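Local coordinates for hypothetical protein (PDB 2HIY) that is of unknown function and belongs to the DUF1697 family of conserved bacterial proteins, built with two four-stranded antiparallel sheets, at residues M24-K38 / S41-I53. Numbering follows the deposited sequence.
Sequences MAELRQELTNLGLEK and SYINSGNIFFTSI
L36 lies over one face of the F50 ring: its CD1 methyl sits 3.7 Å from the ring centroid and 4° off the normal, a CH-pi contact, while CD2 reaches toward CE1. A chi1 of 68°, CG between its own backbone N and carbonyl carbon, turns the F50 ring to L36. A branched leucine suits the place, one methyl over the ring centre and the other toward its rim.

Further along the strand I48 points toward the helix. Its CG2 meets L31 CD1 tip to tip at 3.7 Å, and the L27 side chain slants across it, L27 CD2 against I48 CD1; beta-branching gives two arms, one for each leucine. Helix 24-34 packs nearly along strand 47-52, axes 10.4 Å apart and inclined by 28°, in an alpha+beta arrangement of helices 24-34 and 56-70 on an antiparallel sheet; L27 and L36 also touch helix 56-70. The helix ends in a Schellman motif at positive-phi G35; glycine suits, since a CB there would jam against the carbonyl O of L34. The chain then joins the strand through E37 and T51, an antiparallel hydrogen-bonded pair (E37 N to T51 O 3.0 Å, T51 N to E37 O 2.8 Å). T51 OG1 is held by R6.

At the helix start, selenomethionine M24 bends its flexible chain over S41, its SE 3.9 Å from S41 CB. R28, bent at chi3, brings NH1 to S41 OG at 2.9 Å, the hydroxyl at the guanidinium edge, in its plane; NH1 also forms a salt bridge with E61 of the second subunit.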
loop_
_atom_site.group_PDB
_atom_site.type_symbol
_atom_site.label_atom_id
_atom_site.label_comp_id
_atom_site.label_asym_id
_atom_site.label_seq_id
_atom_site.Cartn_x
_atom_site.Cartn_y
_atom_site.Cartn_z
HETATM N N MSE D 24 -15.256 -17.840 -7.080
HETATM C CA MSE D 24 -16.419 -17.782 -7.968
HETATM C C MSE D 24 -16.875 -19.164 -8.396
HETATM O O MSE D 24 -18.060 -19.459 -8.357
HETATM C CB MSE D 24 -16.164 -16.896 -9.200
HETATM C CG MSE D 24 -16.150 -15.416 -8.879
HETATM SE SE MSE D 24 -17.761 -14.717 -7.989
HETATM C CE MSE D 24 -16.902 -14.230 -6.316
ATOM N N ALA D 25 -15.959 -20.042 -8.785
ATOM C CA ALA D 25 -16.393 -21.370 -9.180
ATOM C C ALA D 25 -17.100 -22.110 -8.039
ATOM O O ALA D 25 -18.029 -22.904 -8.280
ATOM C CB ALA D 25 -15.215 -22.189 -9.703
ATOM N N GLU D 26 -16.624 -21.921 -6.809
ATOM C CA GLU D 26 -17.261 -22.558 -5.653
ATOM C C GLU D 26 -18.648 -21.984 -5.426
ATOM O O GLU D 26 -19.612 -22.735 -5.229
ATOM C CB GLU D 26 -16.408 -22.403 -4.394
ATOM C CG GLU D 26 -15.122 -23.199 -4.479
ATOM C CD GLU D 26 -14.156 -22.980 -3.338
ATOM O OE1 GLU D 26 -14.464 -22.246 -2.375
ATOM O OE2 GLU D 26 -13.045 -23.553 -3.428
ATOM N N LEU D 27 -18.758 -20.661 -5.433
ATOM C CA LEU D 27 -20.056 -20.029 -5.263
ATOM C C LEU D 27 -21.047 -20.487 -6.357
ATOM O O LEU D 27 -22.218 -20.757 -6.053
ATOM C CB LEU D 27 -19.904 -18.500 -5.282
ATOM C CG LEU D 27 -21.199 -17.732 -5.004
ATOM C CD1 LEU D 27 -21.781 -18.088 -3.638
ATOM C CD2 LEU D 27 -20.979 -16.234 -5.110
ATOM N N ARG D 28 -20.630 -20.523 -7.621
ATOM C CA ARG D 28 -21.520 -20.973 -8.685
ATOM C C ARG D 28 -22.024 -22.385 -8.404
ATOM O O ARG D 28 -23.218 -22.649 -8.559
ATOM C CB ARG D 28 -20.858 -20.872 -10.077
ATOM C CG ARG D 28 -20.472 -19.454 -10.440
ATOM C CD ARG D 28 -20.148 -19.357 -11.949
ATOM N NE ARG D 28 -19.062 -20.257 -12.329
ATOM C CZ ARG D 28 -17.770 -19.932 -12.401
ATOM N NH1 ARG D 28 -17.359 -18.701 -12.121
ATOM N NH2 ARG D 28 -16.892 -20.857 -12.741
ATOM N N GLN D 29 -21.135 -23.279 -7.982
ATOM C CA GLN D 29 -21.546 -24.658 -7.665
ATOM C C GLN D 29 -22.501 -24.684 -6.475
ATOM O O GLN D 29 -23.515 -25.407 -6.489
ATOM C CB GLN D 29 -20.316 -25.557 -7.399
ATOM C CG GLN D 29 -20.648 -26.951 -6.808
ATOM C CD GLN D 29 -21.219 -27.890 -7.837
ATOM O OE1 GLN D 29 -20.470 -28.549 -8.562
ATOM N NE2 GLN D 29 -22.553 -27.976 -7.907
ATOM N N GLU D 30 -22.167 -23.937 -5.430
ATOM C CA GLU D 30 -23.014 -23.898 -4.237
ATOM C C GLU D 30 -24.416 -23.339 -4.523
ATOM O O GLU D 30 -25.421 -23.881 -4.049
ATOM C CB GLU D 30 -22.319 -23.053 -3.183
ATOM C CG GLU D 30 -21.085 -23.743 -2.622
ATOM C CD GLU D 30 -20.030 -22.809 -2.074
ATOM O OE1 GLU D 30 -20.218 -21.568 -2.023
ATOM O OE2 GLU D 30 -18.965 -23.360 -1.703
ATOM N N LEU D 31 -24.492 -22.276 -5.322
ATOM C CA LEU D 31 -25.816 -21.729 -5.674
ATOM C C LEU D 31 -26.592 -22.670 -6.585
ATOM O O LEU D 31 -27.818 -22.721 -6.540
ATOM C CB LEU D 31 -25.680 -20.350 -6.329
ATOM C CG LEU D 31 -25.128 -19.276 -5.382
ATOM C CD1 LEU D 31 -24.948 -17.962 -6.157
ATOM C CD2 LEU D 31 -26.047 -19.073 -4.169
ATOM N N THR D 32 -25.894 -23.439 -7.410
ATOM C CA THR D 32 -26.538 -24.457 -8.241
ATOM C C THR D 32 -27.124 -25.525 -7.318
ATOM O O THR D 32 -28.281 -25.953 -7.492
ATOM C CB THR D 32 -25.538 -25.055 -9.268
ATOM O OG1 THR D 32 -25.049 -24.012 -10.112
ATOM C CG2 THR D 32 -26.209 -26.089 -10.170
ATOM N N ASN D 33 -26.350 -25.950 -6.321
ATOM C CA ASN D 33 -26.870 -26.918 -5.346
ATOM C C ASN D 33 -28.054 -26.365 -4.561
ATOM O O ASN D 33 -28.958 -27.129 -4.183
ATOM C CB ASN D 33 -25.753 -27.312 -4.386
ATOM C CG ASN D 33 -24.713 -28.199 -5.045
ATOM O OD1 ASN D 33 -24.940 -28.749 -6.128
ATOM N ND2 ASN D 33 -23.558 -28.351 -4.378
ATOM N N LEU D 34 -28.044 -25.061 -4.295
ATOM C CA LEU D 34 -29.140 -24.368 -3.610
ATOM C C LEU D 34 -30.420 -24.386 -4.446
ATOM O O LEU D 34 -31.518 -24.152 -3.909
ATOM C CB LEU D 34 -28.726 -22.935 -3.255
ATOM C CG LEU D 34 -29.632 -22.072 -2.364
ATOM C CD1 LEU D 34 -29.768 -22.652 -0.946
ATOM C CD2 LEU D 34 -29.114 -20.657 -2.318
ATOM N N GLY D 35 -30.302 -24.640 -5.746
ATOM C CA GLY D 35 -31.464 -24.716 -6.628
ATOM C C GLY D 35 -31.599 -23.586 -7.650
ATOM O O GLY D 35 -32.611 -23.501 -8.362
ATOM N N LEU D 36 -30.592 -22.726 -7.736
ATOM C CA LEU D 36 -30.624 -21.644 -8.729
ATOM C C LEU D 36 -30.062 -22.201 -10.009
ATOM O O LEU D 36 -29.217 -23.107 -9.990
ATOM C CB LEU D 36 -29.800 -20.473 -8.238
ATOM C CG LEU D 36 -30.166 -19.969 -6.834
ATOM C CD1 LEU D 36 -29.437 -18.682 -6.504
ATOM C CD2 LEU D 36 -31.678 -19.808 -6.670
ATOM N N GLU D 37 -30.514 -21.670 -11.143
ATOM C CA GLU D 37 -30.153 -22.255 -12.428
ATOM C C GLU D 37 -29.299 -21.367 -13.293
ATOM O O GLU D 37 -29.350 -20.143 -13.190
ATOM C CB GLU D 37 -31.418 -22.634 -13.201
ATOM C CG GLU D 37 -32.311 -23.576 -12.439
ATOM C CD GLU D 37 -33.588 -23.917 -13.175
ATOM O OE1 GLU D 37 -33.531 -24.107 -14.403
ATOM O OE2 GLU D 37 -34.651 -23.991 -12.519
ATOM N N LYS D 38 -28.513 -21.997 -14.160
ATOM C CA LYS D 38 -27.704 -21.282 -15.147
ATOM C C LYS D 38 -26.884 -20.175 -14.480
ATOM O O LYS D 38 -26.885 -19.000 -14.914
ATOM C CB LYS D 38 -28.580 -20.741 -16.281
ATOM C CG LYS D 38 -29.245 -21.848 -17.130
ATOM C CD LYS D 38 -29.758 -21.267 -18.445
ATOM C CE LYS D 38 -30.176 -22.338 -19.452
ATOM N NZ LYS D 38 -31.453 -23.009 -19.071
ATOM N N SER D 41 -21.007 -15.814 -13.288
ATOM C CA SER D 41 -20.398 -14.707 -12.537
ATOM C C SER D 41 -19.631 -13.790 -13.478
ATOM O O SER D 41 -19.143 -14.223 -14.545
ATOM C CB SER D 41 -19.492 -15.226 -11.405
ATOM O OG SER D 41 -18.446 -16.045 -11.886
ATOM N N TYR D 42 -19.543 -12.525 -13.095
ATOM C CA TYR D 42 -18.758 -11.553 -13.833
ATOM C C TYR D 42 -17.694 -11.047 -12.887
ATOM O O TYR D 42 -18.015 -10.576 -11.780
ATOM C CB TYR D 42 -19.637 -10.400 -14.321
ATOM C CG TYR D 42 -18.835 -9.266 -14.934
ATOM C CD1 TYR D 42 -18.068 -9.467 -16.085
ATOM C CD2 TYR D 42 -18.810 -8.003 -14.340
ATOM C CE1 TYR D 42 -17.317 -8.408 -16.644
ATOM C CE2 TYR D 42 -18.065 -6.965 -14.872
ATOM C CZ TYR D 42 -17.320 -7.177 -16.017
ATOM O OH TYR D 42 -16.584 -6.136 -16.552
ATOM N N ILE D 43 -16.441 -11.179 -13.314
ATOM C CA ILE D 43 -15.267 -10.765 -12.541
ATOM C C ILE D 43 -15.322 -11.343 -11.115
ATOM O O ILE D 43 -15.832 -12.444 -10.932
ATOM C CB ILE D 43 -14.928 -9.207 -12.658
ATOM C CG1 ILE D 43 -16.051 -8.308 -12.114
ATOM C CG2 ILE D 43 -14.517 -8.869 -14.116
ATOM C CD1 ILE D 43 -15.740 -6.789 -12.136
ATOM N N ASN D 44 -14.795 -10.624 -10.127
ATOM C CA ASN D 44 -14.573 -11.224 -8.808
ATOM C C ASN D 44 -15.145 -10.389 -7.666
ATOM O O ASN D 44 -15.024 -10.779 -6.491
ATOM C CB ASN D 44 -13.070 -11.512 -8.608
ATOM C CG ASN D 44 -12.809 -12.666 -7.641
ATOM O OD1 ASN D 44 -13.578 -13.628 -7.571
ATOM N ND2 ASN D 44 -11.704 -12.577 -6.894
ATOM N N SER D 45 -15.804 -9.280 -7.994
ATOM C CA SER D 45 -16.290 -8.368 -6.965
ATOM C C SER D 45 -17.653 -8.737 -6.423
ATOM O O SER D 45 -18.155 -8.083 -5.510
ATOM C CB SER D 45 -16.372 -6.932 -7.488
ATOM O OG SER D 45 -17.277 -6.827 -8.585
ATOM N N GLY D 46 -18.261 -9.780 -6.969
ATOM C CA GLY D 46 -19.550 -10.236 -6.471
ATOM C C GLY D 46 -20.699 -9.837 -7.377
ATOM O O GLY D 46 -21.597 -9.089 -6.966
ATOM N N ASN D 47 -20.704 -10.383 -8.597
ATOM C CA ASN D 47 -21.731 -10.114 -9.596
ATOM C C ASN D 47 -22.140 -11.469 -10.117
ATOM O O ASN D 47 -21.390 -12.083 -10.909
ATOM C CB ASN D 47 -21.165 -9.265 -10.747
ATOM C CG ASN D 47 -20.531 -7.998 -10.255
ATOM O OD1 ASN D 47 -21.233 -7.113 -9.759
ATOM N ND2 ASN D 47 -19.210 -7.909 -10.334
ATOM N N ILE D 48 -23.280 -11.952 -9.636
ATOM C CA ILE D 48 -23.786 -13.285 -9.940
ATOM C C ILE D 48 -25.085 -13.169 -10.698
ATOM O O ILE D 48 -25.898 -12.274 -10.416
ATOM C CB ILE D 48 -24.029 -14.096 -8.617
ATOM C CG1 ILE D 48 -22.688 -14.465 -8.001
ATOM C CG2 ILE D 48 -24.850 -15.378 -8.870
ATOM C CD1 ILE D 48 -22.047 -15.738 -8.634
ATOM N N PHE D 49 -25.300 -14.064 -11.661
ATOM C CA PHE D 49 -26.513 -14.090 -12.427
ATOM C C PHE D 49 -27.068 -15.494 -12.400
ATOM O O PHE D 49 -26.308 -16.473 -12.470
ATOM C CB PHE D 49 -26.239 -13.627 -13.875
ATOM C CG PHE D 49 -25.544 -12.314 -13.918
ATOM C CD1 PHE D 49 -26.275 -11.115 -13.941
ATOM C CD2 PHE D 49 -24.166 -12.260 -13.756
ATOM C CE1 PHE D 49 -25.609 -9.880 -13.886
ATOM C CE2 PHE D 49 -23.488 -11.039 -13.687
ATOM C CZ PHE D 49 -24.232 -9.834 -13.743
ATOM N N PHE D 50 -28.380 -15.584 -12.274
ATOM C CA PHE D 50 -29.010 -16.901 -12.230
ATOM C C PHE D 50 -30.444 -16.794 -12.711
ATOM O O PHE D 50 -30.995 -15.688 -12.787
ATOM C CB PHE D 50 -28.942 -17.499 -10.814
ATOM C CG PHE D 50 -29.779 -16.773 -9.802
ATOM C CD1 PHE D 50 -31.125 -17.105 -9.588
ATOM C CD2 PHE D 50 -29.207 -15.771 -9.016
ATOM C CE1 PHE D 50 -31.911 -16.421 -8.646
ATOM C CE2 PHE D 50 -29.982 -15.092 -8.080
ATOM C CZ PHE D 50 -31.332 -15.425 -7.875
ATOM N N THR D 51 -31.051 -17.941 -12.987
ATOM C CA THR D 51 -32.420 -17.986 -13.410
ATOM C C THR D 51 -33.211 -18.769 -12.381
ATOM O O THR D 51 -32.730 -19.761 -11.827
ATOM C CB THR D 51 -32.521 -18.637 -14.797
ATOM O OG1 THR D 51 -31.732 -17.864 -15.702
ATOM C CG2 THR D 51 -33.968 -18.686 -15.310
ATOM N N SER D 52 -34.425 -18.321 -12.115
ATOM C CA SER D 52 -35.311 -19.009 -11.203
ATOM C C SER D 52 -36.757 -18.627 -11.416
ATOM O O SER D 52 -37.055 -17.468 -11.726
ATOM C CB SER D 52 -34.930 -18.726 -9.742
ATOM O OG SER D 52 -35.744 -19.452 -8.839
ATOM N N ILE D 53 -37.644 -19.580 -11.186
ATOM C CA ILE D 53 -39.072 -19.331 -11.198
ATOM C C ILE D 53 -39.616 -19.204 -9.770
ATOM O O ILE D 53 -40.800 -18.933 -9.578
ATOM C CB ILE D 53 -39.788 -20.466 -11.996
ATOM C CG1 ILE D 53 -41.201 -20.063 -12.437
ATOM C CG2 ILE D 53 -39.804 -21.754 -11.214
ATOM C CD1 ILE D 53 -41.756 -20.973 -13.531
HETATM O O HOH W 1 -12.884 -16.246 -7.588
HETATM O O HOH W 2 -34.773 -21.748 -7.817
HETATM O O HOH W 3 -36.240 -22.231 -11.108
#